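Local structure of mandelate racemase / muconate lactonizing enzyme, C-terminal domain protein (Labrenzia alexandrii, 4E5T) at residues A[151-156]-A[198-203]; A[17-22]-A[342-347]; A[176-181]-A[392-397]. The protein probably acts as a magnesium-dependent enzyme of the enolase superfamily, in the mandelate racemase and muconate lactonizing enzyme group, with a reaction not yet assigned. One frame throughout, in Å; residues are numbered along the deposited sequence.

Contact 1 (A[151-156]-A[198-203]); sequences DADMAA and CKQIRA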
ATOM      1  N   ASP A 151      -8.511 -41.276 -15.157  1.00 71.73           N
ATOM      2  CA  ASP A 151      -7.740 -42.287 -14.442  1.00 69.14           C
ATOM      3  C   ASP A 151      -6.246 -41.995 -14.516  1.00 60.15           C
ATOM      4  O   ASP A 151      -5.655 -42.075 -15.588  1.00 64.44           O
ATOM      5  CB  ASP A 151      -8.031 -43.686 -15.001  1.00 70.89           C
ATOM      6  CG  ASP A 151      -7.085 -44.733 -14.457  1.00 74.26           C
ATOM      7  OD1 ASP A 151      -5.969 -44.862 -15.001  1.00 75.71           O
ATOM      8  OD2 ASP A 151      -7.449 -45.420 -13.479  1.00 77.04           O
ATOM      9  N   ALA A 152      -5.643 -41.677 -13.372  1.00 56.51           N
ATOM     10  CA  ALA A 152      -4.226 -41.309 -13.306  1.00 57.73           C
ATOM     11  C   ALA A 152      -3.275 -42.254 -14.059  1.00 58.64           C
ATOM     12  O   ALA A 152      -2.381 -41.801 -14.781  1.00 57.92           O
ATOM     13  CB  ALA A 152      -3.782 -41.146 -11.862  1.00 30.69           C
ATOM     14  N   ASP A 153      -3.466 -43.560 -13.909  1.00 55.83           N
ATOM     15  CA  ASP A 153      -2.539 -44.493 -14.531  1.00 53.23           C
ATOM     16  C   ASP A 153      -2.629 -44.445 -16.057  1.00 59.00           C
ATOM     17  O   ASP A 153      -1.605 -44.445 -16.735  1.00 66.52           O
ATOM     18  CB  ASP A 153      -2.707 -45.908 -13.976  1.00 54.68           C
ATOM     19  CG  ASP A 153      -2.312 -46.009 -12.502  1.00 65.16           C
ATOM     20  OD1 ASP A 153      -1.499 -45.174 -12.053  1.00 73.50           O
ATOM     21  OD2 ASP A 153      -2.802 -46.918 -11.793  1.00 60.41           O
ATOM     22  N   MET A 154      -3.838 -44.354 -16.598  1.00 55.01           N
ATOM     23  CA  MET A 154      -3.998 -44.278 -18.051  1.00 62.70           C
ATOM     24  C   MET A 154      -3.454 -42.976 -18.641  1.00 66.43           C
ATOM     25  O   MET A 154      -3.057 -42.920 -19.810  1.00 67.11           O
ATOM     26  CB  MET A 154      -5.460 -44.472 -18.453  1.00 63.33           C
ATOM     27  CG  MET A 154      -5.907 -45.926 -18.524  1.00 52.32           C
ATOM     28  SD  MET A 154      -7.641 -45.959 -18.960  1.00 75.12           S
ATOM     29  CE  MET A 154      -7.525 -45.850 -20.737  1.00 64.18           C
ATOM     30  N   ALA A 155      -3.441 -41.926 -17.829  1.00 63.16           N
ATOM     31  CA  ALA A 155      -2.893 -40.655 -18.263  1.00 56.88           C
ATOM     32  C   ALA A 155      -1.383 -40.762 -18.262  1.00 53.30           C
ATOM     33  O   ALA A 155      -0.705 -40.173 -19.101  1.00 47.15           O
ATOM     34  CB  ALA A 155      -3.346 -39.543 -17.349  1.00 49.32           C
ATOM     35  N   ALA A 156      -0.862 -41.526 -17.309  1.00 51.38           N
ATOM     36  CA  ALA A 156       0.578 -41.665 -17.170  1.00 53.30           C
ATOM     37  C   ALA A 156       1.129 -42.441 -18.351  1.00 59.74           C
ATOM     38  O   ALA A 156       2.178 -42.105 -18.894  1.00 61.52           O
ATOM     39  CB  ALA A 156       0.940 -42.337 -15.852  1.00 38.12           C
ATOM     40  N   CYS A 198      -0.726 -36.055 -10.966  1.00 45.18           N
ATOM     41  CA  CYS A 198       0.625 -35.524 -10.868  1.00 49.94           C
ATOM     42  C   CYS A 198       1.657 -36.568 -10.453  1.00 54.48           C
ATOM     43  O   CYS A 198       2.703 -36.679 -11.081  1.00 54.81           O
ATOM     44  CB  CYS A 198       0.668 -34.316  -9.938  1.00 49.81           C
ATOM     45  SG  CYS A 198      -0.066 -32.841 -10.677  1.00 44.03           S
ATOM     46  N   LYS A 199       1.350 -37.339  -9.412  1.00 60.37           N
ATOM     47  CA  LYS A 199       2.282 -38.341  -8.888  1.00 63.78           C
ATOM     48  C   LYS A 199       2.661 -39.412  -9.917  1.00 56.06           C
ATOM     49  O   LYS A 199       3.847 -39.678 -10.131  1.00 50.02           O
ATOM     50  CB  LYS A 199       1.719 -38.994  -7.619  1.00 66.09           C
ATOM     51  CG  LYS A 199       2.707 -39.890  -6.877  1.00 70.26           C
ATOM     52  CD  LYS A 199       2.103 -40.497  -5.602  1.00 77.71           C
ATOM     53  CE  LYS A 199       0.817 -41.303  -5.869  1.00 79.93           C
ATOM     54  NZ  LYS A 199       1.045 -42.668  -6.431  1.00 74.93           N
ATOM     55  N   GLN A 200       1.651 -40.009 -10.549  1.00 49.06           N
ATOM     56  CA  GLN A 200       1.850 -41.086 -11.528  1.00 52.79           C
ATOM     57  C   GLN A 200       2.510 -40.633 -12.829  1.00 56.93           C
ATOM     58  O   GLN A 200       3.294 -41.364 -13.426  1.00 51.79           O
ATOM     59  CB  GLN A 200       0.510 -41.735 -11.877  1.00 51.03           C
ATOM     60  CG  GLN A 200      -0.271 -42.226 -10.687  1.00 54.09           C
ATOM     61  CD  GLN A 200       0.407 -43.384 -10.012  1.00 58.08           C
ATOM     62  OE1 GLN A 200       1.334 -43.205  -9.215  1.00 53.06           O
ATOM     63  NE2 GLN A 200      -0.045 -44.590 -10.329  1.00 64.11           N
ATOM     64  N   ILE A 201       2.155 -39.437 -13.280  1.00 58.60           N
ATOM     65  CA  ILE A 201       2.660 -38.908 -14.535  1.00 50.74           C
ATOM     66  C   ILE A 201       4.137 -38.548 -14.377  1.00 58.71           C
ATOM     67  O   ILE A 201       4.942 -38.791 -15.271  1.00 60.97           O
ATOM     68  CB  ILE A 201       1.813 -37.701 -14.990  1.00 41.53           C
ATOM     69  CG1 ILE A 201       0.468 -38.180 -15.524  1.00 28.10           C
ATOM     70  CG2 ILE A 201       2.516 -36.875 -16.053  1.00 34.08           C
ATOM     71  CD1 ILE A 201      -0.478 -37.040 -15.847  1.00 29.70           C
ATOM     72  N   ARG A 202       4.491 -37.996 -13.221  1.00 60.17           N
ATOM     73  CA  ARG A 202       5.875 -37.641 -12.923  1.00 53.94           C
ATOM     74  C   ARG A 202       6.755 -38.888 -12.804  1.00 51.28           C
ATOM     75  O   ARG A 202       7.917 -38.890 -13.233  1.00 47.03           O
ATOM     76  CB  ARG A 202       5.938 -36.821 -11.635  1.00 44.04           C
ATOM     77  CG  ARG A 202       7.317 -36.732 -11.014  1.00 42.51           C
ATOM     78  CD  ARG A 202       8.267 -35.902 -11.872  1.00 49.14           C
ATOM     79  NE  ARG A 202       7.817 -34.515 -11.997  1.00 47.83           N
ATOM     80  CZ  ARG A 202       7.671 -33.884 -13.155  1.00 40.97           C
ATOM     81  NH1 ARG A 202       7.252 -32.631 -13.182  1.00 33.28           N
ATOM     82  NH2 ARG A 202       7.945 -34.513 -14.292  1.00 51.11           N
ATOM     83  N   ALA A 203       6.191 -39.945 -12.229  1.00 44.89           N
ATOM     84  CA  ALA A 203       6.886 -41.223 -12.103  1.00 56.96           C
ATOM     85  C   ALA A 203       7.053 -41.902 -13.473  1.00 57.21           C
ATOM     86  O   ALA A 203       7.977 -42.690 -13.696  1.00 49.58           O
ATOM     87  CB  ALA A 203       6.140 -42.126 -11.150  1.00 33.41           C
TER
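One hydrogen bond links polar side chains of helix 152-165 and helix 188-205. Gln200 NE2 donates to Asp153 OD1 at 2.3 Å, very short as modelled, with a fairly straight N-H...O angle of 158°. The oxygen uses its syn lone pair and lies close to the amide plane. The side chains cross obliquely, with carboxylate and amide planes 44° apart. Gln200 bends at chi2. Its other end is held as well, because Lys199 NZ donates to Gln200 OE1 over 2.9 Å from above the carbonyl plane. Bonds at both ends probably restrict the rotation of the amide.

The helices follow each other on the outside of the TIM barrel of the enolase C-terminal domain, with strand 169-172 between them in sequence. The axes of 152-156 and 198-203 approach to 8.2 Å, their directions 28° apart, close to parallel.

Small apolar groups allow this approach. Ala156 CB lies 3.5 Å from Gln200 O, and Ala156 CA meets Ile201 CG1 at 3.9 Å. Ala155 CB touches the tip of the same isoleucine, Ile201 CD1, at 4.1 Å. Ala152 CB rests on Gln200 CG at 3.9 Å. Ile201 also packs on Phe172 and Leu211 of the barrel strands.

Asp151 is the N-cap of helix 152-165, and Asp151 OD1 accepts from Met154 N at 2.7 Å, nearly along the C-O axis of the carboxylate.

Contact 2 (A[17-22]-A[342-347]); sequences PRHGGR and SIRTFD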
ATOM      1  N   PRO A  17     -10.995 -36.986 -34.634  1.00 57.27           N
ATOM      2  CA  PRO A  17     -11.595 -37.055 -33.301  1.00 63.64           C
ATOM      3  C   PRO A  17     -11.849 -35.679 -32.696  1.00 61.19           C
ATOM      4  O   PRO A  17     -11.938 -35.568 -31.474  1.00 62.34           O
ATOM      5  CB  PRO A  17     -10.528 -37.787 -32.499  1.00 66.02           C
ATOM      6  CG  PRO A  17      -9.257 -37.282 -33.090  1.00 67.34           C
ATOM      7  CD  PRO A  17      -9.526 -37.021 -34.560  1.00 59.20           C
ATOM      8  N   ARG A  18     -11.954 -34.661 -33.547  1.00 60.36           N
ATOM      9  CA  ARG A  18     -12.319 -33.306 -33.133  1.00 63.34           C
ATOM     10  C   ARG A  18     -11.441 -32.727 -32.023  1.00 61.21           C
ATOM     11  O   ARG A  18     -11.934 -31.977 -31.175  1.00 54.54           O
ATOM     12  CB  ARG A  18     -13.806 -33.220 -32.735  1.00 62.06           C
ATOM     13  CG  ARG A  18     -14.777 -33.664 -33.832  1.00 74.26           C
ATOM     14  CD  ARG A  18     -16.239 -33.376 -33.485  1.00 74.99           C
ATOM     15  NE  ARG A  18     -16.688 -34.169 -32.348  1.00 84.79           N
ATOM     16  CZ  ARG A  18     -17.741 -33.873 -31.595  1.00 91.51           C
ATOM     17  NH1 ARG A  18     -18.466 -32.792 -31.854  1.00 95.25           N
ATOM     18  NH2 ARG A  18     -18.066 -34.658 -30.577  1.00 92.44           N
ATOM     19  N   HIS A  19     -10.155 -33.076 -32.014  1.00 57.07           N
ATOM     20  CA  HIS A  19      -9.222 -32.404 -31.114  1.00 55.55           C
ATOM     21  C   HIS A  19      -9.113 -30.955 -31.574  1.00 59.63           C
ATOM     22  O   HIS A  19      -9.121 -30.674 -32.774  1.00 52.30           O
ATOM     23  CB  HIS A  19      -7.842 -33.073 -31.109  1.00 51.94           C
ATOM     24  CG  HIS A  19      -7.855 -34.490 -30.626  1.00 54.24           C
ATOM     25  ND1 HIS A  19      -6.849 -35.386 -30.921  1.00 50.65           N
ATOM     26  CD2 HIS A  19      -8.752 -35.170 -29.872  1.00 60.15           C
ATOM     27  CE1 HIS A  19      -7.125 -36.557 -30.375  1.00 55.28           C
ATOM     28  NE2 HIS A  19      -8.274 -36.453 -29.731  1.00 61.21           N
ATOM     29  N   GLY A  20      -9.043 -30.036 -30.615  1.00 65.38           N
ATOM     30  CA  GLY A  20      -8.966 -28.617 -30.918  1.00 49.32           C
ATOM     31  C   GLY A  20     -10.325 -27.983 -31.137  1.00 38.88           C
ATOM     32  O   GLY A  20     -10.412 -26.856 -31.609  1.00 42.66           O
ATOM     33  N   GLY A  21     -11.388 -28.714 -30.815  1.00 33.89           N
ATOM     34  CA  GLY A  21     -12.729 -28.155 -30.863  1.00 43.66           C
ATOM     35  C   GLY A  21     -13.602 -28.412 -32.083  1.00 49.26           C
ATOM     36  O   GLY A  21     -13.198 -29.066 -33.042  1.00 48.99           O
ATOM     37  N   ARG A  22     -14.817 -27.869 -32.040  1.00 44.36           N
ATOM     38  CA  ARG A  22     -15.878 -28.264 -32.959  1.00 36.49           C
ATOM     39  C   ARG A  22     -15.796 -27.634 -34.346  1.00 36.61           C
ATOM     40  O   ARG A  22     -16.248 -28.232 -35.307  1.00 42.84           O
ATOM     41  CB  ARG A  22     -17.254 -27.959 -32.353  1.00 31.01           C
ATOM     42  CG  ARG A  22     -17.585 -28.733 -31.102  1.00 37.76           C
ATOM     43  CD  ARG A  22     -19.033 -28.509 -30.701  1.00 53.99           C
ATOM     44  NE  ARG A  22     -19.568 -29.637 -29.944  1.00 73.41           N
ATOM     45  CZ  ARG A  22     -19.694 -29.663 -28.621  1.00 75.32           C
ATOM     46  NH1 ARG A  22     -19.324 -28.605 -27.902  1.00 70.56           N
ATOM     47  NH2 ARG A  22     -20.194 -30.747 -28.022  1.00 68.29           N
ATOM     48  N   SER A 342       0.380 -27.461 -28.897  1.00 41.16           N
ATOM     49  CA  SER A 342       0.135 -28.131 -30.163  1.00 40.16           C
ATOM     50  C   SER A 342      -1.070 -29.041 -30.049  1.00 49.70           C
ATOM     51  O   SER A 342      -1.368 -29.550 -28.966  1.00 57.03           O
ATOM     52  CB  SER A 342       1.339 -28.969 -30.554  1.00 41.84           C
ATOM     53  OG  SER A 342       2.524 -28.243 -30.339  1.00 55.25           O
ATOM     54  N   ILE A 343      -1.761 -29.234 -31.169  1.00 44.91           N
ATOM     55  CA  ILE A 343      -2.781 -30.269 -31.268  1.00 50.95           C
ATOM     56  C   ILE A 343      -2.067 -31.535 -31.763  1.00 56.41           C
ATOM     57  O   ILE A 343      -1.706 -31.619 -32.942  1.00 54.03           O
ATOM     58  CB  ILE A 343      -3.933 -29.843 -32.227  1.00 31.94           C
ATOM     59  CG1 ILE A 343      -4.348 -28.401 -31.957  1.00 36.43           C
ATOM     60  CG2 ILE A 343      -5.162 -30.720 -32.041  1.00 28.04           C
ATOM     61  CD1 ILE A 343      -5.080 -28.234 -30.617  1.00 45.63           C
ATOM     62  N   ARG A 344      -1.855 -32.498 -30.855  1.00 57.16           N
ATOM     63  CA  ARG A 344      -1.000 -33.665 -31.110  1.00 55.79           C
ATOM     64  C   ARG A 344       0.291 -33.183 -31.771  1.00 57.23           C
ATOM     65  O   ARG A 344       0.914 -32.247 -31.275  1.00 55.64           O
ATOM     66  CB  ARG A 344      -1.717 -34.716 -31.965  1.00 58.77           C
ATOM     67  CG  ARG A 344      -3.007 -35.294 -31.336  1.00 59.41           C
ATOM     68  CD  ARG A 344      -3.856 -36.111 -32.357  1.00 50.80           C
ATOM     69  NE  ARG A 344      -3.888 -35.490 -33.694  1.00 59.19           N
ATOM     70  CZ  ARG A 344      -4.956 -34.933 -34.270  1.00 59.77           C
ATOM     71  NH1 ARG A 344      -6.121 -34.905 -33.648  1.00 68.07           N
ATOM     72  NH2 ARG A 344      -4.866 -34.408 -35.486  1.00 52.27           N
ATOM     73  N   THR A 345       0.675 -33.783 -32.897  1.00 64.43           N
ATOM     74  CA  THR A 345       1.855 -33.318 -33.656  1.00 59.98           C
ATOM     75  C   THR A 345       1.505 -32.546 -34.930  1.00 50.69           C
ATOM     76  O   THR A 345       2.194 -32.673 -35.937  1.00 46.58           O
ATOM     77  CB  THR A 345       2.806 -34.480 -34.070  1.00 36.63           C
ATOM     78  OG1 THR A 345       2.065 -35.520 -34.746  1.00 33.55           O
ATOM     79  CG2 THR A 345       3.545 -35.054 -32.858  1.00 31.18           C
ATOM     80  N   PHE A 346       0.431 -31.763 -34.885  1.00 46.77           N
ATOM     81  CA  PHE A 346      -0.020 -30.973 -36.035  1.00 45.40           C
ATOM     82  C   PHE A 346      -0.315 -31.764 -37.312  1.00 54.40           C
ATOM     83  O   PHE A 346      -0.221 -31.229 -38.429  1.00 55.82           O
ATOM     84  CB  PHE A 346       0.939 -29.813 -36.303  1.00 39.53           C
ATOM     85  CG  PHE A 346       0.764 -28.672 -35.350  1.00 51.18           C
ATOM     86  CD1 PHE A 346      -0.455 -28.011 -35.267  1.00 51.23           C
ATOM     87  CD2 PHE A 346       1.799 -28.270 -34.519  1.00 51.76           C
ATOM     88  CE1 PHE A 346      -0.628 -26.966 -34.388  1.00 54.27           C
ATOM     89  CE2 PHE A 346       1.630 -27.220 -33.642  1.00 53.04           C
ATOM     90  CZ  PHE A 346       0.413 -26.566 -33.576  1.00 54.83           C
ATOM     91  N   ASP A 347      -0.693 -33.027 -37.127  1.00 59.41           N
ATOM     92  CA  ASP A 347      -1.022 -33.937 -38.221  1.00 63.03           C
ATOM     93  C   ASP A 347      -2.509 -33.870 -38.553  1.00 66.38           C
ATOM     94  O   ASP A 347      -3.194 -32.920 -38.160  1.00 73.13           O
ATOM     95  CB  ASP A 347      -0.625 -35.378 -37.858  1.00 66.14           C
ATOM     96  CG  ASP A 347      -1.128 -35.809 -36.476  1.00 76.25           C
ATOM     97  OD1 ASP A 347      -2.213 -35.360 -36.054  1.00 74.64           O
ATOM     98  OD2 ASP A 347      -0.433 -36.606 -35.805  1.00 85.92           O
TER
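The tight part of this contact is apolar and lies around Ile343. Its CG2 branch meets His19 CB at 3.7 Å. Its CD1 tip lies on the backbone of Gly20, with Ile343 CD1 3.9 Å from Gly20 CA. Gly20 is the third residue of a type II turn, and Ile343 opens a type II' turn. The contact thus joins a loop of the N-terminal domain to the loop after barrel strand 340-342. The side chain of Ile343 is about 10 Å from the bound magnesium.

The other side is polar and more open to solvent. Arg344 crosses His19 at about a right angle, with Arg344 CD at the edge of the imidazole. Exposed Pro17 lays its CG over one ring face, 3.5 Å above the plane, and Tyr133 also stacks on the ring. Arg344 NH1 lies 2.9 Å from His19 ND1, which sits near the guanidinium plane. That group is turned 46° from the ring. Arg344 NE and NH2 both grip Asp347 OD1 side-on, the Arg344 NE to Asp347 OD1 bond being 2.9 Å.

The salt bridge fixes the guanidinium and probably balances part of its charge. A cation this close would probably disfavour protonation of His19.

Contact 3 (A[176-181]-A[392-397]); sequences GAYTIY and LHLGFQ
Tyr178 and Phe396 set the shape of this contact. Their side chains cross at about a right angle, with ring planes 76° apart and centroids separated by 5.8 Å. Phe396 CD1 comes in at the edge of the tyrosine ring, 3.7 Å from Tyr178 CD2. Tyr178 holds its CG in the crowded position between backbone N and carbonyl carbon. Its ring extends along the 392-397 segment, where Tyr178 OH touches Leu394 CD2 at 3.7 Å. The ring also stacks with that of His216.

Phe396 CG is anti to its own carbonyl carbon. The ring lies against the backbone of Tyr178 and Thr179, and Tyr178 O is near its plane at the edge. On the aliphatic side, Ile180 CG2 packs obliquely on Phe396 CB at 3.6 Å.

Thr179 and Gln397 lie side by side and point the same way. Gln397 is extended, so its amide reaches Ala177, with Gln397 NE2 3.4 Å from Ala177 CB. Thr179 OG1 bonds to Asp182 and accepts from Tyr181 N, which makes an ST turn.

Two backbone bonds join the segments. Gln397 N donates to Tyr178 O over 2.7 Å, nearly straight at 168°, and Ile180 N donates to Gln397 O over 3.1 Å. Tyr83 of a neighbouring subunit meets Phe396 edge-to-face and also reaches Tyr178.

The pattern is a single beta bridge at Thr179 and Gln397. It ties the loop after barrel strand 169-172 to the C-terminal tail, at a subunit interface, with the side chain of Leu394 about 7 Å from the bound magnesium.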
ATOM      1  N   GLY A 176     -11.614 -31.693 -12.271  1.00 48.24           N
ATOM      2  CA  GLY A 176     -13.066 -31.675 -12.196  1.00 46.99           C
ATOM      3  C   GLY A 176     -13.738 -30.635 -13.078  1.00 47.79           C
ATOM      4  O   GLY A 176     -13.093 -29.716 -13.573  1.00 54.54           O
ATOM      5  N   ALA A 177     -15.048 -30.782 -13.263  1.00 47.14           N
ATOM      6  CA  ALA A 177     -15.800 -29.989 -14.236  1.00 38.63           C
ATOM      7  C   ALA A 177     -15.704 -28.504 -13.969  1.00 45.39           C
ATOM      8  O   ALA A 177     -15.530 -28.086 -12.819  1.00 55.09           O
ATOM      9  CB  ALA A 177     -17.265 -30.415 -14.269  1.00 28.25           C
ATOM     10  N   TYR A 178     -15.803 -27.721 -15.042  1.00 39.99           N
ATOM     11  CA  TYR A 178     -15.928 -26.279 -14.939  1.00 40.46           C
ATOM     12  C   TYR A 178     -17.357 -25.849 -15.252  1.00 41.32           C
ATOM     13  O   TYR A 178     -17.930 -26.281 -16.246  1.00 56.86           O
ATOM     14  CB  TYR A 178     -14.893 -25.548 -15.809  1.00 44.15           C
ATOM     15  CG  TYR A 178     -14.619 -26.108 -17.189  1.00 54.23           C
ATOM     16  CD1 TYR A 178     -13.804 -27.225 -17.364  1.00 62.14           C
ATOM     17  CD2 TYR A 178     -15.115 -25.479 -18.327  1.00 55.24           C
ATOM     18  CE1 TYR A 178     -13.521 -27.718 -18.640  1.00 60.05           C
ATOM     19  CE2 TYR A 178     -14.837 -25.967 -19.607  1.00 50.23           C
ATOM     20  CZ  TYR A 178     -14.040 -27.085 -19.756  1.00 49.82           C
ATOM     21  OH  TYR A 178     -13.771 -27.579 -21.017  1.00 51.13           O
ATOM     22  N   THR A 179     -17.930 -25.017 -14.385  1.00 34.16           N
ATOM     23  CA  THR A 179     -19.355 -24.658 -14.455  1.00 31.34           C
ATOM     24  C   THR A 179     -19.626 -23.165 -14.628  1.00 40.63           C
ATOM     25  O   THR A 179     -18.766 -22.321 -14.386  1.00 44.99           O
ATOM     26  CB  THR A 179     -20.143 -25.090 -13.185  1.00 32.85           C
ATOM     27  OG1 THR A 179     -19.911 -24.145 -12.123  1.00 39.50           O
ATOM     28  CG2 THR A 179     -19.750 -26.483 -12.732  1.00 22.14           C
ATOM     29  N   ILE A 180     -20.856 -22.848 -15.007  1.00 45.52           N
ATOM     30  CA  ILE A 180     -21.265 -21.468 -15.224  1.00 41.29           C
ATOM     31  C   ILE A 180     -21.359 -20.677 -13.920  1.00 47.64           C
ATOM     32  O   ILE A 180     -21.623 -19.475 -13.928  1.00 56.19           O
ATOM     33  CB  ILE A 180     -22.625 -21.422 -15.914  1.00 29.23           C
ATOM     34  CG1 ILE A 180     -23.653 -22.176 -15.072  1.00 27.98           C
ATOM     35  CG2 ILE A 180     -22.518 -22.015 -17.309  1.00 25.92           C
ATOM     36  CD1 ILE A 180     -25.077 -22.019 -15.544  1.00 34.84           C
ATOM     37  N   TYR A 181     -21.147 -21.353 -12.799  1.00 40.50           N
ATOM     38  CA  TYR A 181     -21.275 -20.707 -11.507  1.00 36.54           C
ATOM     39  C   TYR A 181     -19.935 -20.619 -10.788  1.00 55.80           C
ATOM     40  O   TYR A 181     -19.883 -20.387  -9.580  1.00 63.91           O
ATOM     41  CB  TYR A 181     -22.280 -21.456 -10.654  1.00 30.25           C
ATOM     42  CG  TYR A 181     -23.691 -21.424 -11.203  1.00 41.42           C
ATOM     43  CD1 TYR A 181     -24.294 -20.230 -11.559  1.00 38.17           C
ATOM     44  CD2 TYR A 181     -24.418 -22.598 -11.372  1.00 47.04           C
ATOM     45  CE1 TYR A 181     -25.580 -20.206 -12.051  1.00 35.61           C
ATOM     46  CE2 TYR A 181     -25.699 -22.578 -11.871  1.00 39.28           C
ATOM     47  CZ  TYR A 181     -26.272 -21.385 -12.206  1.00 33.86           C
ATOM     48  OH  TYR A 181     -27.548 -21.368 -12.692  1.00 43.47           O
ATOM     49  N   LEU A 392     -21.835 -24.533 -29.822  1.00 48.76           N
ATOM     50  CA  LEU A 392     -20.731 -23.595 -29.844  1.00 46.52           C
ATOM     51  C   LEU A 392     -19.450 -24.401 -29.746  1.00 44.22           C
ATOM     52  O   LEU A 392     -19.477 -25.587 -29.412  1.00 35.66           O
ATOM     53  CB  LEU A 392     -20.836 -22.569 -28.705  1.00 44.22           C
ATOM     54  CG  LEU A 392     -22.024 -21.592 -28.769  1.00 45.01           C
ATOM     55  CD1 LEU A 392     -22.052 -20.634 -27.564  1.00 34.76           C
ATOM     56  CD2 LEU A 392     -22.064 -20.822 -30.103  1.00 38.41           C
ATOM     57  N   HIS A 393     -18.337 -23.748 -30.061  1.00 47.27           N
ATOM     58  CA  HIS A 393     -17.020 -24.364 -30.060  1.00 44.90           C
ATOM     59  C   HIS A 393     -16.719 -25.092 -28.736  1.00 57.77           C
ATOM     60  O   HIS A 393     -16.295 -26.254 -28.727  1.00 54.98           O
ATOM     61  CB  HIS A 393     -15.987 -23.274 -30.344  1.00 36.21           C
ATOM     62  CG  HIS A 393     -14.611 -23.793 -30.615  1.00 47.87           C
ATOM     63  ND1 HIS A 393     -14.362 -24.811 -31.512  1.00 58.50           N
ATOM     64  CD2 HIS A 393     -13.406 -23.425 -30.119  1.00 38.39           C
ATOM     65  CE1 HIS A 393     -13.063 -25.047 -31.553  1.00 52.57           C
ATOM     66  NE2 HIS A 393     -12.461 -24.222 -30.715  1.00 39.33           N
ATOM     67  N   LEU A 394     -16.985 -24.407 -27.626  1.00 63.34           N
ATOM     68  CA  LEU A 394     -16.590 -24.862 -26.298  1.00 57.41           C
ATOM     69  C   LEU A 394     -17.603 -24.366 -25.266  1.00 65.06           C
ATOM     70  O   LEU A 394     -18.219 -23.323 -25.465  1.00 70.06           O
ATOM     71  CB  LEU A 394     -15.218 -24.293 -25.979  1.00 53.53           C
ATOM     72  CG  LEU A 394     -14.126 -25.214 -25.454  1.00 63.88           C
ATOM     73  CD1 LEU A 394     -12.883 -24.388 -25.170  1.00 64.36           C
ATOM     74  CD2 LEU A 394     -14.578 -25.987 -24.207  1.00 62.67           C
ATOM     75  N   GLY A 395     -17.783 -25.095 -24.166  1.00 66.73           N
ATOM     76  CA  GLY A 395     -18.839 -24.757 -23.220  1.00 61.06           C
ATOM     77  C   GLY A 395     -18.614 -25.255 -21.807  1.00 60.57           C
ATOM     78  O   GLY A 395     -17.802 -26.150 -21.584  1.00 66.12           O
ATOM     79  N   PHE A 396     -19.344 -24.667 -20.858  1.00 60.79           N
ATOM     80  CA  PHE A 396     -19.259 -25.014 -19.435  1.00 54.44           C
ATOM     81  C   PHE A 396     -20.216 -26.156 -19.067  1.00 52.62           C
ATOM     82  O   PHE A 396     -21.088 -26.525 -19.862  1.00 53.20           O
ATOM     83  CB  PHE A 396     -19.656 -23.805 -18.576  1.00 46.70           C
ATOM     84  CG  PHE A 396     -18.570 -22.772 -18.380  1.00 43.59           C
ATOM     85  CD1 PHE A 396     -17.585 -22.950 -17.414  1.00 38.45           C
ATOM     86  CD2 PHE A 396     -18.579 -21.586 -19.111  1.00 41.47           C
ATOM     87  CE1 PHE A 396     -16.605 -21.982 -17.212  1.00 38.08           C
ATOM     88  CE2 PHE A 396     -17.600 -20.611 -18.920  1.00 33.43           C
ATOM     89  CZ  PHE A 396     -16.612 -20.810 -17.974  1.00 36.52           C
ATOM     90  N   GLN A 397     -20.060 -26.694 -17.854  1.00 48.79           N
ATOM     91  CA  GLN A 397     -21.113 -27.492 -17.206  1.00 46.17           C
ATOM     92  C   GLN A 397     -22.172 -26.574 -16.541  1.00 72.17           C
ATOM     93  O   GLN A 397     -21.836 -25.691 -15.757  1.00 69.30           O
ATOM     94  CB  GLN A 397     -20.524 -28.464 -16.173  1.00 42.70           C
ATOM     95  CG  GLN A 397     -21.587 -29.331 -15.478  1.00 54.03           C
ATOM     96  CD  GLN A 397     -21.031 -30.175 -14.346  1.00 62.40           C
ATOM     97  OE1 GLN A 397     -21.078 -29.774 -13.181  1.00 58.41           O
ATOM     98  NE2 GLN A 397     -20.505 -31.355 -14.680  1.00 65.86           N
TER

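Overall arrangement
Contact 1 is part of the barrel's outer helix layer, its centre about 25 Å from the centre of the chain. Contact 2 is the most central, its centre at about 13 Å, and that of contact 3 at about 17 Å. All three are partly buried. Contacts 2 and 3 join loops and touch where Gly20, Gly21 and Arg22 meet Leu392 and His393, and both lie near the magnesium. Contact 1 touches neither. Strand 169-172 joins the first helix of contact 1 to the first loop of contact 3. Helix packing combines alanines, an isoleucine and one polar bond; the domain junction uses an isoleucine and an arginine held by its own loop; the tail, backbone bonds and aromatic rings.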